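Local atomic coordinates of hypothetical 33.3 KDA protein IN ade3-ser2 intergenic region (Saccharomyces cerevisiae, PDB entry 1ODF), a protein that is a probable ATP-dependent kinase of still unknown specificity, resembling bacterial pantothenate kinase in its fold. Residues A[8-19]-A[268-276]. Sequence-based numbering, arbitrary orientation.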
ATOM      1  N   VAL A   8       1.211  -9.578 -15.205  1.00 41.83           N
ATOM      2  CA  VAL A   8       1.666  -9.433 -13.830  1.00 41.23           C
ATOM      3  C   VAL A   8       0.981 -10.500 -12.984  1.00 40.10           C
ATOM      4  O   VAL A   8       1.587 -11.074 -12.083  1.00 40.00           O
ATOM      5  CB  VAL A   8       1.317  -8.041 -13.265  1.00 41.19           C
ATOM      6  CG1 VAL A   8       2.023  -6.964 -14.059  1.00 38.12           C
ATOM      7  CG2 VAL A   8      -0.172  -7.824 -13.312  1.00 43.50           C
ATOM      8  N   LEU A   9      -0.282 -10.772 -13.304  1.00 39.30           N
ATOM      9  CA  LEU A   9      -1.076 -11.771 -12.596  1.00 38.33           C
ATOM     10  C   LEU A   9      -0.434 -13.156 -12.728  1.00 40.09           C
ATOM     11  O   LEU A   9      -0.313 -13.898 -11.750  1.00 37.76           O
ATOM     12  CB  LEU A   9      -2.483 -11.826 -13.185  1.00 37.16           C
ATOM     13  CG  LEU A   9      -3.694 -11.980 -12.257  1.00 39.43           C
ATOM     14  CD1 LEU A   9      -4.809 -12.649 -13.061  1.00 40.52           C
ATOM     15  CD2 LEU A   9      -3.378 -12.812 -11.028  1.00 36.82           C
ATOM     16  N   ASP A  10      -0.048 -13.499 -13.954  1.00 40.40           N
ATOM     17  CA  ASP A  10       0.579 -14.778 -14.240  1.00 40.63           C
ATOM     18  C   ASP A  10       1.813 -14.980 -13.365  1.00 39.92           C
ATOM     19  O   ASP A  10       1.988 -16.032 -12.748  1.00 37.63           O
ATOM     20  CB  ASP A  10       0.982 -14.833 -15.715  1.00 44.03           C
ATOM     21  CG  ASP A  10      -0.216 -14.910 -16.650  1.00 47.03           C
ATOM     22  OD1 ASP A  10      -0.026 -14.672 -17.860  1.00 48.97           O
ATOM     23  OD2 ASP A  10      -1.341 -15.218 -16.186  1.00 49.78           O
ATOM     24  N   TYR A  11       2.665 -13.963 -13.314  1.00 37.57           N
ATOM     25  CA  TYR A  11       3.872 -14.046 -12.517  1.00 37.70           C
ATOM     26  C   TYR A  11       3.556 -14.097 -11.031  1.00 35.93           C
ATOM     27  O   TYR A  11       4.161 -14.865 -10.284  1.00 33.34           O
ATOM     28  CB  TYR A  11       4.782 -12.855 -12.803  1.00 40.21           C
ATOM     29  CG  TYR A  11       5.483 -12.944 -14.134  1.00 44.86           C
ATOM     30  CD1 TYR A  11       5.134 -12.101 -15.189  1.00 45.80           C
ATOM     31  CD2 TYR A  11       6.496 -13.880 -14.343  1.00 46.87           C
ATOM     32  CE1 TYR A  11       5.778 -12.183 -16.417  1.00 47.30           C
ATOM     33  CE2 TYR A  11       7.146 -13.973 -15.565  1.00 48.10           C
ATOM     34  CZ  TYR A  11       6.783 -13.123 -16.597  1.00 49.64           C
ATOM     35  OH  TYR A  11       7.431 -13.214 -17.810  1.00 52.95           O
ATOM     36  N   THR A  12       2.603 -13.277 -10.608  1.00 34.36           N
ATOM     37  CA  THR A  12       2.232 -13.227  -9.205  1.00 35.87           C
ATOM     38  C   THR A  12       1.677 -14.562  -8.686  1.00 35.75           C
ATOM     39  O   THR A  12       2.074 -15.019  -7.614  1.00 35.36           O
ATOM     40  CB  THR A  12       1.219 -12.098  -8.955  1.00 35.38           C
ATOM     41  OG1 THR A  12       1.798 -10.844  -9.354  1.00 36.16           O
ATOM     42  CG2 THR A  12       0.856 -12.031  -7.481  1.00 34.84           C
ATOM     43  N   ILE A  13       0.777 -15.179  -9.453  1.00 34.50           N
ATOM     44  CA  ILE A  13       0.174 -16.455  -9.083  1.00 35.84           C
ATOM     45  C   ILE A  13       1.247 -17.535  -9.059  1.00 38.83           C
ATOM     46  O   ILE A  13       1.266 -18.396  -8.183  1.00 40.69           O
ATOM     47  CB  ILE A  13      -0.931 -16.870 -10.092  1.00 36.70           C
ATOM     48  CG1 ILE A  13      -2.144 -15.946  -9.949  1.00 35.55           C
ATOM     49  CG2 ILE A  13      -1.329 -18.334  -9.870  1.00 36.32           C
ATOM     50  CD1 ILE A  13      -3.286 -16.283 -10.891  1.00 33.41           C
ATOM     51  N   GLU A  14       2.131 -17.482 -10.045  1.00 39.61           N
ATOM     52  CA  GLU A  14       3.230 -18.420 -10.163  1.00 41.09           C
ATOM     53  C   GLU A  14       4.055 -18.358  -8.870  1.00 40.51           C
ATOM     54  O   GLU A  14       4.300 -19.375  -8.214  1.00 39.36           O
ATOM     55  CB  GLU A  14       4.070 -18.018 -11.374  1.00 44.79           C
ATOM     56  CG  GLU A  14       5.409 -18.706 -11.532  1.00 50.81           C
ATOM     57  CD  GLU A  14       6.139 -18.230 -12.782  1.00 55.38           C
ATOM     58  OE1 GLU A  14       5.600 -18.439 -13.896  1.00 57.65           O
ATOM     59  OE2 GLU A  14       7.240 -17.644 -12.652  1.00 54.92           O
ATOM     60  N   PHE A  15       4.463 -17.145  -8.514  1.00 38.35           N
ATOM     61  CA  PHE A  15       5.246 -16.897  -7.314  1.00 35.65           C
ATOM     62  C   PHE A  15       4.529 -17.353  -6.033  1.00 36.01           C
ATOM     63  O   PHE A  15       5.113 -18.047  -5.204  1.00 33.14           O
ATOM     64  CB  PHE A  15       5.579 -15.398  -7.250  1.00 35.29           C
ATOM     65  CG  PHE A  15       6.085 -14.923  -5.908  1.00 36.38           C
ATOM     66  CD1 PHE A  15       5.263 -14.172  -5.068  1.00 36.00           C
ATOM     67  CD2 PHE A  15       7.396 -15.183  -5.504  1.00 35.50           C
ATOM     68  CE1 PHE A  15       5.747 -13.680  -3.844  1.00 36.54           C
ATOM     69  CE2 PHE A  15       7.887 -14.695  -4.279  1.00 32.98           C
ATOM     70  CZ  PHE A  15       7.064 -13.944  -3.454  1.00 32.80           C
ATOM     71  N   LEU A  16       3.263 -16.977  -5.879  1.00 35.96           N
ATOM     72  CA  LEU A  16       2.522 -17.338  -4.674  1.00 38.97           C
ATOM     73  C   LEU A  16       2.133 -18.803  -4.561  1.00 39.78           C
ATOM     74  O   LEU A  16       2.102 -19.344  -3.451  1.00 40.11           O
ATOM     75  CB  LEU A  16       1.277 -16.456  -4.529  1.00 37.40           C
ATOM     76  CG  LEU A  16       1.567 -14.983  -4.203  1.00 38.85           C
ATOM     77  CD1 LEU A  16       0.260 -14.203  -4.073  1.00 35.51           C
ATOM     78  CD2 LEU A  16       2.386 -14.893  -2.916  1.00 34.52           C
ATOM     79  N   ASP A  17       1.850 -19.446  -5.692  1.00 40.12           N
ATOM     80  CA  ASP A  17       1.463 -20.857  -5.686  1.00 41.88           C
ATOM     81  C   ASP A  17       2.625 -21.756  -5.285  1.00 41.71           C
ATOM     82  O   ASP A  17       2.438 -22.936  -4.985  1.00 41.58           O
ATOM     83  CB  ASP A  17       0.922 -21.283  -7.055  1.00 44.13           C
ATOM     84  CG  ASP A  17      -0.538 -20.905  -7.255  1.00 46.33           C
ATOM     85  OD1 ASP A  17      -1.149 -20.326  -6.326  1.00 48.13           O
ATOM     86  OD2 ASP A  17      -1.075 -21.192  -8.348  1.00 47.38           O
ATOM     87  N   LYS A  18       3.830 -21.198  -5.293  1.00 41.77           N
ATOM     88  CA  LYS A  18       5.002 -21.954  -4.882  1.00 39.86           C
ATOM     89  C   LYS A  18       5.295 -21.655  -3.416  1.00 38.59           C
ATOM     90  O   LYS A  18       5.440 -22.569  -2.594  1.00 37.87           O
ATOM     91  CB  LYS A  18       6.233 -21.573  -5.718  1.00 39.25           C
ATOM     92  CG  LYS A  18       7.553 -21.989  -5.057  1.00 40.34           C
ATOM     93  CD  LYS A  18       8.780 -21.636  -5.892  1.00 42.39           C
ATOM     94  CE  LYS A  18      10.083 -21.874  -5.112  1.00 44.16           C
ATOM     95  NZ  LYS A  18      10.262 -23.288  -4.655  1.00 46.09           N
ATOM     96  N   TYR A  19       5.356 -20.369  -3.087  1.00 35.00           N
ATOM     97  CA  TYR A  19       5.694 -19.972  -1.731  1.00 34.80           C
ATOM     98  C   TYR A  19       4.665 -20.143  -0.620  1.00 33.99           C
ATOM     99  O   TYR A  19       5.041 -20.458   0.509  1.00 32.30           O
ATOM    100  CB  TYR A  19       6.234 -18.541  -1.730  1.00 34.33           C
ATOM    101  CG  TYR A  19       7.631 -18.452  -2.309  1.00 35.69           C
ATOM    102  CD1 TYR A  19       7.836 -18.261  -3.676  1.00 36.56           C
ATOM    103  CD2 TYR A  19       8.751 -18.620  -1.492  1.00 35.08           C
ATOM    104  CE1 TYR A  19       9.133 -18.243  -4.219  1.00 36.55           C
ATOM    105  CE2 TYR A  19      10.039 -18.604  -2.017  1.00 36.71           C
ATOM    106  CZ  TYR A  19      10.225 -18.415  -3.379  1.00 36.14           C
ATOM    107  OH  TYR A  19      11.500 -18.397  -3.882  1.00 34.70           O
ATOM    108  N   ILE A 268      10.216 -13.217   3.820  1.00 35.13           N
ATOM    109  CA  ILE A 268      10.580 -14.550   3.350  1.00 34.03           C
ATOM    110  C   ILE A 268      11.076 -14.513   1.911  1.00 34.55           C
ATOM    111  O   ILE A 268      12.136 -15.051   1.599  1.00 35.78           O
ATOM    112  CB  ILE A 268       9.396 -15.506   3.424  1.00 32.65           C
ATOM    113  CG1 ILE A 268       8.898 -15.600   4.872  1.00 34.19           C
ATOM    114  CG2 ILE A 268       9.804 -16.859   2.874  1.00 33.86           C
ATOM    115  CD1 ILE A 268       7.603 -16.348   5.029  1.00 31.44           C
ATOM    116  N   ALA A 269      10.301 -13.887   1.032  1.00 32.49           N
ATOM    117  CA  ALA A 269      10.680 -13.773  -0.373  1.00 33.03           C
ATOM    118  C   ALA A 269       9.949 -12.582  -0.979  1.00 31.61           C
ATOM    119  O   ALA A 269       8.919 -12.136  -0.459  1.00 29.77           O
ATOM    120  CB  ALA A 269      10.331 -15.062  -1.135  1.00 28.59           C
ATOM    121  N   THR A 270      10.499 -12.060  -2.069  1.00 31.56           N
ATOM    122  CA  THR A 270       9.906 -10.921  -2.750  1.00 33.70           C
ATOM    123  C   THR A 270       9.975 -11.076  -4.261  1.00 35.92           C
ATOM    124  O   THR A 270      11.001 -11.483  -4.820  1.00 37.80           O
ATOM    125  CB  THR A 270      10.605  -9.591  -2.375  1.00 33.57           C
ATOM    126  OG1 THR A 270      10.457  -9.338  -0.971  1.00 33.26           O
ATOM    127  CG2 THR A 270       9.979  -8.427  -3.146  1.00 34.10           C
ATOM    128  N   LEU A 271       8.861 -10.765  -4.911  1.00 35.28           N
ATOM    129  CA  LEU A 271       8.772 -10.809  -6.359  1.00 35.46           C
ATOM    130  C   LEU A 271       8.731  -9.363  -6.842  1.00 36.36           C
ATOM    131  O   LEU A 271       7.864  -8.595  -6.423  1.00 37.71           O
ATOM    132  CB  LEU A 271       7.498 -11.532  -6.808  1.00 34.04           C
ATOM    133  CG  LEU A 271       7.101 -11.361  -8.287  1.00 33.41           C
ATOM    134  CD1 LEU A 271       8.113 -12.047  -9.177  1.00 30.62           C
ATOM    135  CD2 LEU A 271       5.707 -11.950  -8.527  1.00 34.09           C
ATOM    136  N   THR A 272       9.675  -8.985  -7.700  1.00 35.80           N
ATOM    137  CA  THR A 272       9.695  -7.627  -8.236  1.00 36.75           C
ATOM    138  C   THR A 272       9.369  -7.678  -9.728  1.00 37.16           C
ATOM    139  O   THR A 272       9.955  -8.458 -10.487  1.00 34.38           O
ATOM    140  CB  THR A 272      11.072  -6.923  -8.034  1.00 36.79           C
ATOM    141  OG1 THR A 272      11.366  -6.807  -6.633  1.00 33.38           O
ATOM    142  CG2 THR A 272      11.043  -5.527  -8.645  1.00 35.46           C
ATOM    143  N   LEU A 273       8.415  -6.849 -10.136  1.00 39.24           N
ATOM    144  CA  LEU A 273       7.984  -6.789 -11.524  1.00 38.27           C
ATOM    145  C   LEU A 273       8.182  -5.394 -12.091  1.00 39.19           C
ATOM    146  O   LEU A 273       7.719  -4.403 -11.512  1.00 37.86           O
ATOM    147  CB  LEU A 273       6.502  -7.151 -11.644  1.00 41.31           C
ATOM    148  CG  LEU A 273       5.977  -8.494 -11.137  1.00 41.15           C
ATOM    149  CD1 LEU A 273       4.488  -8.567 -11.415  1.00 42.49           C
ATOM    150  CD2 LEU A 273       6.693  -9.638 -11.824  1.00 43.80           C
ATOM    151  N   GLY A 274       8.878  -5.323 -13.221  1.00 38.25           N
ATOM    152  CA  GLY A 274       9.101  -4.047 -13.868  1.00 38.78           C
ATOM    153  C   GLY A 274       8.104  -3.922 -15.000  1.00 38.47           C
ATOM    154  O   GLY A 274       8.056  -4.788 -15.869  1.00 37.99           O
ATOM    155  N   ILE A 275       7.298  -2.863 -14.995  1.00 40.15           N
ATOM    156  CA  ILE A 275       6.303  -2.686 -16.052  1.00 42.11           C
ATOM    157  C   ILE A 275       6.432  -1.340 -16.743  1.00 42.57           C
ATOM    158  O   ILE A 275       6.908  -0.372 -16.153  1.00 38.28           O
ATOM    159  CB  ILE A 275       4.864  -2.818 -15.512  1.00 43.83           C
ATOM    160  CG1 ILE A 275       4.501  -1.589 -14.671  1.00 45.79           C
ATOM    161  CG2 ILE A 275       4.742  -4.082 -14.688  1.00 45.55           C
ATOM    162  CD1 ILE A 275       3.056  -1.577 -14.195  1.00 46.75           C
ATOM    163  N   ASP A 276       5.992  -1.294 -17.999  1.00 46.45           N
ATOM    164  CA  ASP A 276       6.056  -0.078 -18.808  1.00 50.69           C
ATOM    165  C   ASP A 276       4.728   0.678 -18.829  1.00 52.77           C
ATOM    166  O   ASP A 276       3.749   0.250 -18.209  1.00 51.94           O
ATOM    167  CB  ASP A 276       6.467  -0.430 -20.241  1.00 52.87           C
ATOM    168  CG  ASP A 276       5.425  -1.284 -20.965  1.00 56.27           C
ATOM    169  OD1 ASP A 276       5.743  -1.795 -22.064  1.00 57.65           O
ATOM    170  OD2 ASP A 276       4.293  -1.444 -20.452  1.00 55.51           O
TER
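Val8, Tyr11, Phe15 and Tyr19 lay the N-terminal helix over Ala269, Leu271, Leu273 and Ile275 of strand 269-275, an apolar helix-on-sheet contact with no hydrogen bond between the two segments. The helix runs almost antiparallel to the strand, at 171°, with 9.7 Å between the axes, the depth of one layer of interleaved side chains. Phe15 and Leu271 form the middle of the contact. With CG anti to the backbone N (chi1 166°), the Phe15 ring reaches down to the strand, where Leu271 CB sits 3.7 Å from the ring centroid, nearly on the normal, in a CH-pi contact. The ring also brings its edge to Ala269 O, while the CD2 methyl of Leu271 leans toward the N-terminal end of the helix, 3.7 Å from both Phe15 CB and the carbonyl oxygen of Tyr11. A second, less centred CH-pi contact lies one turn on: Ala269 CB stands 4.0 Å from the centroid of the Tyr19 ring, 25° off its normal. Toward the other end, Leu273 spreads its two methyls, CD1 packing 3.7 Å from Val8 CB and CD2 lying 3.9 Å from Tyr11 CB. Val8 CG1 then reaches the CG2 branch of Ile275. Thr12 fits into this greasy layer because its hydroxyl is spent within the helix: OG1 donates to Val8 O at 2.7 Å, from above the carbonyl plane, and that oxygen also accepts from Thr12 N. Ile275 comes close to Ser42 of the predicted ATP site. Phe15 also touches Ile207 of parallel strand 204-211, and Val8 touches Val281 of antiparallel strand 281-287, so the helix spans neighbouring strands on one face of the sheet, beside helix 44-59, which follows the predicted P-loop, the layered alpha/beta packing characteristic of P-loop kinases.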